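Local atomic coordinates of phage tail sheath protein (Desulfitobacterium hafniense, PDB entry 3HXL), a protein that probably assembles into the contractile sheath around the tail tube of a myovirus-like phage or prophage. Residues Asn124-Thr135 with Gln145-Asn156. Sequence-based numbering, arbitrary orientation.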
# COMPACT_ATOMS: atom_id res chain seq x y z
N ASN A 124 -20.69 18.88 -38.57
CA ASN A 124 -19.36 19.33 -38.92
C ASN A 124 -19.47 20.54 -39.85
O ASN A 124 -20.30 20.57 -40.76
CB ASN A 124 -18.59 18.20 -39.61
CG ASN A 124 -17.19 18.60 -40.01
OD1 ASN A 124 -16.99 19.29 -41.01
ND2 ASN A 124 -16.20 18.17 -39.23
N ILE A 125 -18.63 21.55 -39.61
CA ILE A 125 -18.65 22.77 -40.40
C ILE A 125 -18.15 22.57 -41.84
O ILE A 125 -18.76 23.07 -42.78
CB ILE A 125 -17.82 23.89 -39.73
CG1 ILE A 125 -18.32 24.13 -38.30
CG2 ILE A 125 -17.92 25.18 -40.53
CD1 ILE A 125 -19.77 24.58 -38.21
N ASP A 126 -17.05 21.85 -41.99
CA ASP A 126 -16.49 21.60 -43.31
C ASP A 126 -17.34 20.68 -44.18
O ASP A 126 -17.52 20.93 -45.38
CB ASP A 126 -15.08 21.01 -43.18
CG ASP A 126 -14.05 22.04 -42.75
OD1 ASP A 126 -14.27 22.70 -41.72
OD2 ASP A 126 -13.02 22.18 -43.44
N ASP A 127 -17.87 19.61 -43.59
CA ASP A 127 -18.70 18.66 -44.32
C ASP A 127 -20.00 18.42 -43.56
O ASP A 127 -20.03 17.70 -42.57
CB ASP A 127 -17.93 17.34 -44.49
CG ASP A 127 -18.70 16.31 -45.29
OD1 ASP A 127 -18.13 15.23 -45.55
OD2 ASP A 127 -19.87 16.56 -45.65
N GLU A 128 -21.07 19.04 -44.04
CA GLU A 128 -22.37 18.93 -43.41
C GLU A 128 -22.93 17.51 -43.34
O GLU A 128 -23.96 17.28 -42.70
CB GLU A 128 -23.38 19.84 -44.12
CG GLU A 128 -23.62 19.48 -45.58
CD GLU A 128 -22.82 20.34 -46.54
OE1 GLU A 128 -21.58 20.38 -46.43
OE2 GLU A 128 -23.45 20.97 -47.42
N THR A 129 -22.27 16.56 -43.99
CA THR A 129 -22.74 15.18 -43.97
C THR A 129 -22.09 14.42 -42.82
O THR A 129 -22.28 13.21 -42.68
CB THR A 129 -22.41 14.43 -45.28
OG1 THR A 129 -21.00 14.14 -45.31
CG2 THR A 129 -22.77 15.28 -46.48
N LYS A 130 -21.31 15.13 -42.01
CA LYS A 130 -20.64 14.50 -40.88
C LYS A 130 -20.95 15.22 -39.57
O LYS A 130 -21.42 16.36 -39.57
CB LYS A 130 -19.13 14.50 -41.12
CG LYS A 130 -18.71 13.67 -42.31
CD LYS A 130 -17.21 13.75 -42.53
CE LYS A 130 -16.77 12.83 -43.65
NZ LYS A 130 -17.13 11.42 -43.34
N PHE A 131 -20.70 14.55 -38.45
CA PHE A 131 -20.96 15.14 -37.15
C PHE A 131 -19.70 15.13 -36.30
O PHE A 131 -18.86 14.25 -36.44
CB PHE A 131 -22.05 14.37 -36.40
CG PHE A 131 -23.37 14.31 -37.12
CD1 PHE A 131 -23.54 13.45 -38.20
CD2 PHE A 131 -24.44 15.08 -36.69
CE1 PHE A 131 -24.77 13.37 -38.85
CE2 PHE A 131 -25.68 15.00 -37.34
CZ PHE A 131 -25.84 14.14 -38.42
N ASP A 132 -19.57 16.13 -35.43
CA ASP A 132 -18.44 16.19 -34.53
C ASP A 132 -18.96 15.76 -33.16
O ASP A 132 -19.69 16.50 -32.51
CB ASP A 132 -17.87 17.61 -34.44
CG ASP A 132 -17.13 18.02 -35.71
OD1 ASP A 132 -16.37 17.20 -36.25
OD2 ASP A 132 -17.31 19.18 -36.15
N VAL A 133 -18.60 14.55 -32.75
CA VAL A 133 -19.04 14.02 -31.46
C VAL A 133 -17.93 14.24 -30.43
O VAL A 133 -16.87 13.61 -30.50
CB VAL A 133 -19.38 12.52 -31.54
CG1 VAL A 133 -19.94 12.03 -30.21
CG2 VAL A 133 -20.38 12.28 -32.66
N SER A 134 -18.19 15.13 -29.49
CA SER A 134 -17.20 15.43 -28.47
C SER A 134 -17.63 14.96 -27.09
O SER A 134 -18.81 14.97 -26.74
CB SER A 134 -16.92 16.93 -28.46
OG SER A 134 -16.37 17.34 -29.70
N THR A 135 -16.65 14.52 -26.31
CA THR A 135 -16.89 14.05 -24.95
C THR A 135 -16.28 15.08 -24.01
O THR A 135 -15.08 15.34 -24.06
CB THR A 135 -16.23 12.68 -24.70
OG1 THR A 135 -16.71 11.74 -25.67
CG2 THR A 135 -16.56 12.17 -23.31
N GLN A 145 -14.53 13.14 -32.14
CA GLN A 145 -14.54 12.23 -33.28
C GLN A 145 -15.50 12.73 -34.35
O GLN A 145 -16.66 13.04 -34.06
CB GLN A 145 -14.95 10.83 -32.82
CG GLN A 145 -13.96 10.16 -31.87
CD GLN A 145 -14.42 8.79 -31.43
OE1 GLN A 145 -14.82 7.96 -32.25
NE2 GLN A 145 -14.36 8.53 -30.12
N THR A 146 -15.02 12.80 -35.58
CA THR A 146 -15.84 13.24 -36.70
C THR A 146 -16.27 11.99 -37.45
O THR A 146 -15.45 11.28 -38.01
CB THR A 146 -15.06 14.16 -37.65
OG1 THR A 146 -14.61 15.31 -36.93
CG2 THR A 146 -15.95 14.61 -38.81
N VAL A 147 -17.57 11.72 -37.44
CA VAL A 147 -18.08 10.53 -38.10
C VAL A 147 -19.32 10.81 -38.93
O VAL A 147 -19.88 11.91 -38.88
CB VAL A 147 -18.43 9.45 -37.06
CG1 VAL A 147 -17.17 9.03 -36.30
CG2 VAL A 147 -19.46 9.98 -36.08
N SER A 148 -19.75 9.81 -39.69
CA SER A 148 -20.93 9.92 -40.53
C SER A 148 -22.15 9.44 -39.76
O SER A 148 -23.24 9.99 -39.89
CB SER A 148 -20.76 9.07 -41.79
OG SER A 148 -19.66 9.51 -42.57
N ASP A 149 -21.95 8.40 -38.96
CA ASP A 149 -23.03 7.81 -38.17
C ASP A 149 -22.51 7.21 -36.87
O ASP A 149 -21.33 7.34 -36.54
CB ASP A 149 -23.73 6.72 -38.99
CG ASP A 149 -22.74 5.77 -39.65
OD1 ASP A 149 -21.82 5.29 -38.95
OD2 ASP A 149 -22.89 5.50 -40.86
N ILE A 150 -23.39 6.55 -36.13
CA ILE A 150 -23.03 5.93 -34.86
C ILE A 150 -21.99 4.83 -35.04
O ILE A 150 -21.09 4.67 -34.21
CB ILE A 150 -24.27 5.31 -34.17
CG1 ILE A 150 -25.28 6.41 -33.84
CG2 ILE A 150 -23.84 4.57 -32.91
CD1 ILE A 150 -26.59 5.89 -33.31
N ALA A 151 -22.11 4.07 -36.12
CA ALA A 151 -21.18 2.98 -36.40
C ALA A 151 -19.73 3.45 -36.44
O ALA A 151 -18.83 2.76 -35.97
CB ALA A 151 -21.55 2.31 -37.72
N GLY A 152 -19.52 4.64 -36.99
CA GLY A 152 -18.17 5.18 -37.10
C GLY A 152 -17.54 5.56 -35.78
O GLY A 152 -16.34 5.84 -35.72
N LEU A 153 -18.34 5.59 -34.72
CA LEU A 153 -17.83 5.95 -33.40
C LEU A 153 -16.99 4.86 -32.75
O LEU A 153 -17.24 3.67 -32.93
CB LEU A 153 -18.98 6.33 -32.47
CG LEU A 153 -19.66 7.67 -32.75
CD1 LEU A 153 -20.88 7.81 -31.87
CD2 LEU A 153 -18.67 8.80 -32.48
N ALA A 154 -15.98 5.28 -32.00
CA ALA A 154 -15.10 4.34 -31.30
C ALA A 154 -15.08 4.74 -29.83
O ALA A 154 -15.04 5.93 -29.50
CB ALA A 154 -13.70 4.40 -31.89
N ALA A 155 -15.09 3.76 -28.93
CA ALA A 155 -15.06 4.06 -27.51
C ALA A 155 -13.80 4.85 -27.16
O ALA A 155 -12.80 4.75 -27.86
CB ALA A 155 -15.11 2.77 -26.71
N ASN A 156 -13.87 5.65 -26.10
CA ASN A 156 -12.71 6.42 -25.66
C ASN A 156 -12.41 6.06 -24.21
O ASN A 156 -12.98 5.11 -23.68
CB ASN A 156 -12.95 7.93 -25.83
CG ASN A 156 -14.22 8.41 -25.14
OD1 ASN A 156 -14.43 8.18 -23.95
ND2 ASN A 156 -15.07 9.10 -25.90
O HOH W 1 -24.19 11.27 -42.51
O HOH W 2 -16.04 10.94 -40.81
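F131 and V147 form a hydrogen-bonded pair of the antiparallel hairpin built from strands 131-137 and 140-147, each backbone N donating to the other's O (F131 N to V147 O 2.8 Å), and V133 with Q145 repeats the pattern two residues on. The axes of the short strand segments 131-135 and 145-147 approach to 4.7 Å, in the beta-sandwich domain of the tail sheath fold; strand 140-147 is an outermost strand of its four-stranded sheet within this chain, while 131-137 is flanked on its other side by 117-123. Between the two hydrogen-bonded pairs sits the non-hydrogen-bonded pair D132 and T146, where T146 CA also makes a C-H...O contact with F131 O.

On the face carrying D132 and T146, these two side chains lie alongside each other and point the same way. T146 OG1 donates to D132 OD1 over 2.7 Å, meeting it nearly along its C-O axis. The same oxygen accepts from N124 ND2 on the syn side, with the donor tilted 23° out of the carboxylate plane, so two donors grip it and tie the loop before the strand to the hairpin. With CG2 anti to its backbone N (chi1 -60° for OG1), T146 brings this methyl to 3.6 Å from N124 ND2. The K130 chain crosses T146 at about a right angle; its NZ bonds only weakly to S148 OG, and a water links it to T146 O.

The opposite face carries F131, V133, V147 and Q145; its apolar side chains meet where V133 CG2 reaches L153 CD2 at 3.9 Å. L153 also touches F161 and L103. The F131 ring turns its edge toward V147 O and S148 O. Q145 reaches the chain beyond L153: its OE1 accepts from A154 N on an in-plane lone pair, while its NE2 donates to A154 O at 2.8 Å, with that oxygen only 4° out of the amide plane.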